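Long-range contact in UPF0045 protein MJ1052 (Methanocaldococcus jannaschii, PDB 2EKY), which is of unknown function but belongs to the UPF0045 family, related to thiamine-binding proteins, and may bind thiamine: residues I30-K35 with F60-S65. Numbering follows the deposited sequence.
Sequences IEVFKK and FKEAHS
Phe33 and Val32 lie against Ala63 where segments 30-35 and 60-65 run nearly antiparallel, their axes at 152° and 8.8 Å apart at the closest. That spacing suits the small methyl of Ala63, which sits between the two larger side chains. Phe33 can be followed outward. CB starts off to the flank of the facing helix, and with CG anti to the carbonyl carbon (chi1 -69°) the ring swings across the gap. CG and both CD atoms approach nothing in 60-65 within 4.2 Å; beyond them CE2 comes within 3.8 Å of Ala63 CB, and CZ closes to 3.5 Å on the same methyl. CE1, on CZ's other flank, approaches the Phe60 backbone obliquely, 3.8 Å from its N. A leucine here lacks the far end of the ring and would probably leave a gap beside the Ala63 methyl and the Phe60 backbone.

Val32 points toward the facing helix. Its CG1, anti to the backbone N, packs 3.7 Å from Ala63 N and also meets Glu62 CG at 3.9 Å, the two side chains crossing at about a right angle. Further out the contact turns polar: a water accepts from Lys35 NZ and donates to Glu62 OE2 at 2.7 Å, linking opposite charges that do not touch directly.

Beneath, Phe33 also rests on Val11 and Leu49, and Phe60 on Val11, Ile13 and Leu78. The contact thus joins helices 23-35 and 53-68 side by side over one face of the antiparallel four-stranded sheet, as in a ferredoxin-like alpha/beta sandwich.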
# COMPACT_ATOMS: atom_id res chain seq x y z
N ILE B 30 -7.26 13.30 -10.24
CA ILE B 30 -6.31 13.26 -11.34
C ILE B 30 -6.13 14.64 -11.94
O ILE B 30 -5.01 15.03 -12.28
CB ILE B 30 -6.77 12.27 -12.43
CG1 ILE B 30 -6.70 10.84 -11.89
CG2 ILE B 30 -5.90 12.43 -13.68
CD1 ILE B 30 -7.28 9.79 -12.83
N GLU B 31 -7.22 15.39 -12.07
CA GLU B 31 -7.14 16.74 -12.62
C GLU B 31 -6.29 17.62 -11.72
O GLU B 31 -5.61 18.53 -12.19
CB GLU B 31 -8.53 17.33 -12.81
CG GLU B 31 -9.30 16.71 -13.97
CD GLU B 31 -8.48 16.71 -15.26
OE1 GLU B 31 -8.04 17.80 -15.68
OE2 GLU B 31 -8.27 15.63 -15.84
N VAL B 32 -6.34 17.36 -10.42
CA VAL B 32 -5.55 18.12 -9.47
C VAL B 32 -4.06 17.86 -9.74
O VAL B 32 -3.27 18.79 -9.86
CB VAL B 32 -5.87 17.74 -8.02
CG1 VAL B 32 -4.81 18.31 -7.08
CG2 VAL B 32 -7.24 18.28 -7.63
N PHE B 33 -3.69 16.59 -9.85
CA PHE B 33 -2.29 16.26 -10.11
C PHE B 33 -1.76 16.92 -11.38
O PHE B 33 -0.64 17.43 -11.41
CB PHE B 33 -2.10 14.74 -10.19
CG PHE B 33 -2.28 14.05 -8.87
CD1 PHE B 33 -1.46 14.37 -7.79
CD2 PHE B 33 -3.28 13.09 -8.70
CE1 PHE B 33 -1.64 13.75 -6.56
CE2 PHE B 33 -3.46 12.47 -7.47
CZ PHE B 33 -2.64 12.80 -6.40
N LYS B 34 -2.58 16.93 -12.43
CA LYS B 34 -2.18 17.52 -13.70
C LYS B 34 -1.93 19.02 -13.62
O LYS B 34 -1.24 19.58 -14.47
CB LYS B 34 -3.23 17.24 -14.78
CG LYS B 34 -3.34 15.78 -15.19
CD LYS B 34 -4.38 15.59 -16.28
CE LYS B 34 -4.53 14.13 -16.64
NZ LYS B 34 -5.53 13.93 -17.73
N LYS B 35 -2.49 19.66 -12.60
CA LYS B 35 -2.31 21.10 -12.42
C LYS B 35 -0.93 21.43 -11.87
O LYS B 35 -0.49 22.58 -11.93
CB LYS B 35 -3.38 21.67 -11.48
CG LYS B 35 -4.79 21.62 -12.04
CD LYS B 35 -5.78 22.29 -11.10
CE LYS B 35 -5.81 21.61 -9.74
NZ LYS B 35 -6.82 22.21 -8.82
N PHE B 60 -0.45 15.74 -3.54
CA PHE B 60 -1.10 14.66 -2.81
C PHE B 60 -2.11 15.23 -1.81
O PHE B 60 -3.28 14.83 -1.77
CB PHE B 60 -0.05 13.81 -2.08
CG PHE B 60 -0.63 12.69 -1.25
CD1 PHE B 60 -1.36 11.66 -1.84
CD2 PHE B 60 -0.45 12.67 0.13
CE1 PHE B 60 -1.89 10.63 -1.07
CE2 PHE B 60 -0.98 11.64 0.91
CZ PHE B 60 -1.70 10.62 0.31
N LYS B 61 -1.65 16.17 -0.99
CA LYS B 61 -2.53 16.77 0.01
C LYS B 61 -3.73 17.45 -0.65
O LYS B 61 -4.86 17.33 -0.17
CB LYS B 61 -1.78 17.80 0.87
CG LYS B 61 -2.64 18.33 2.01
CD LYS B 61 -2.01 19.51 2.75
CE LYS B 61 -2.95 19.99 3.85
NZ LYS B 61 -2.50 21.23 4.54
N GLU B 62 -3.50 18.17 -1.74
CA GLU B 62 -4.60 18.87 -2.40
C GLU B 62 -5.59 17.92 -3.06
O GLU B 62 -6.80 18.17 -3.03
CB GLU B 62 -4.05 19.86 -3.42
CG GLU B 62 -5.11 20.73 -4.10
CD GLU B 62 -5.98 21.49 -3.11
OE1 GLU B 62 -5.53 21.76 -1.99
OE2 GLU B 62 -7.13 21.84 -3.48
N ALA B 63 -5.10 16.84 -3.66
CA ALA B 63 -5.98 15.87 -4.32
C ALA B 63 -6.85 15.20 -3.26
O ALA B 63 -8.06 15.05 -3.44
CB ALA B 63 -5.15 14.83 -5.08
N HIS B 64 -6.22 14.80 -2.16
CA HIS B 64 -6.91 14.15 -1.05
C HIS B 64 -7.99 15.10 -0.51
O HIS B 64 -9.14 14.70 -0.32
CB HIS B 64 -5.91 13.84 0.07
CG HIS B 64 -6.55 13.47 1.38
ND1 HIS B 64 -7.07 12.22 1.63
CD2 HIS B 64 -6.75 14.20 2.50
CE1 HIS B 64 -7.56 12.19 2.85
NE2 HIS B 64 -7.38 13.37 3.41
N SER B 65 -7.60 16.35 -0.28
CA SER B 65 -8.51 17.35 0.25
C SER B 65 -9.67 17.70 -0.67
O SER B 65 -10.79 17.92 -0.20
CB SER B 65 -7.74 18.62 0.60
OG SER B 65 -6.71 18.34 1.54
O HOH W 1 -8.00 21.61 -5.99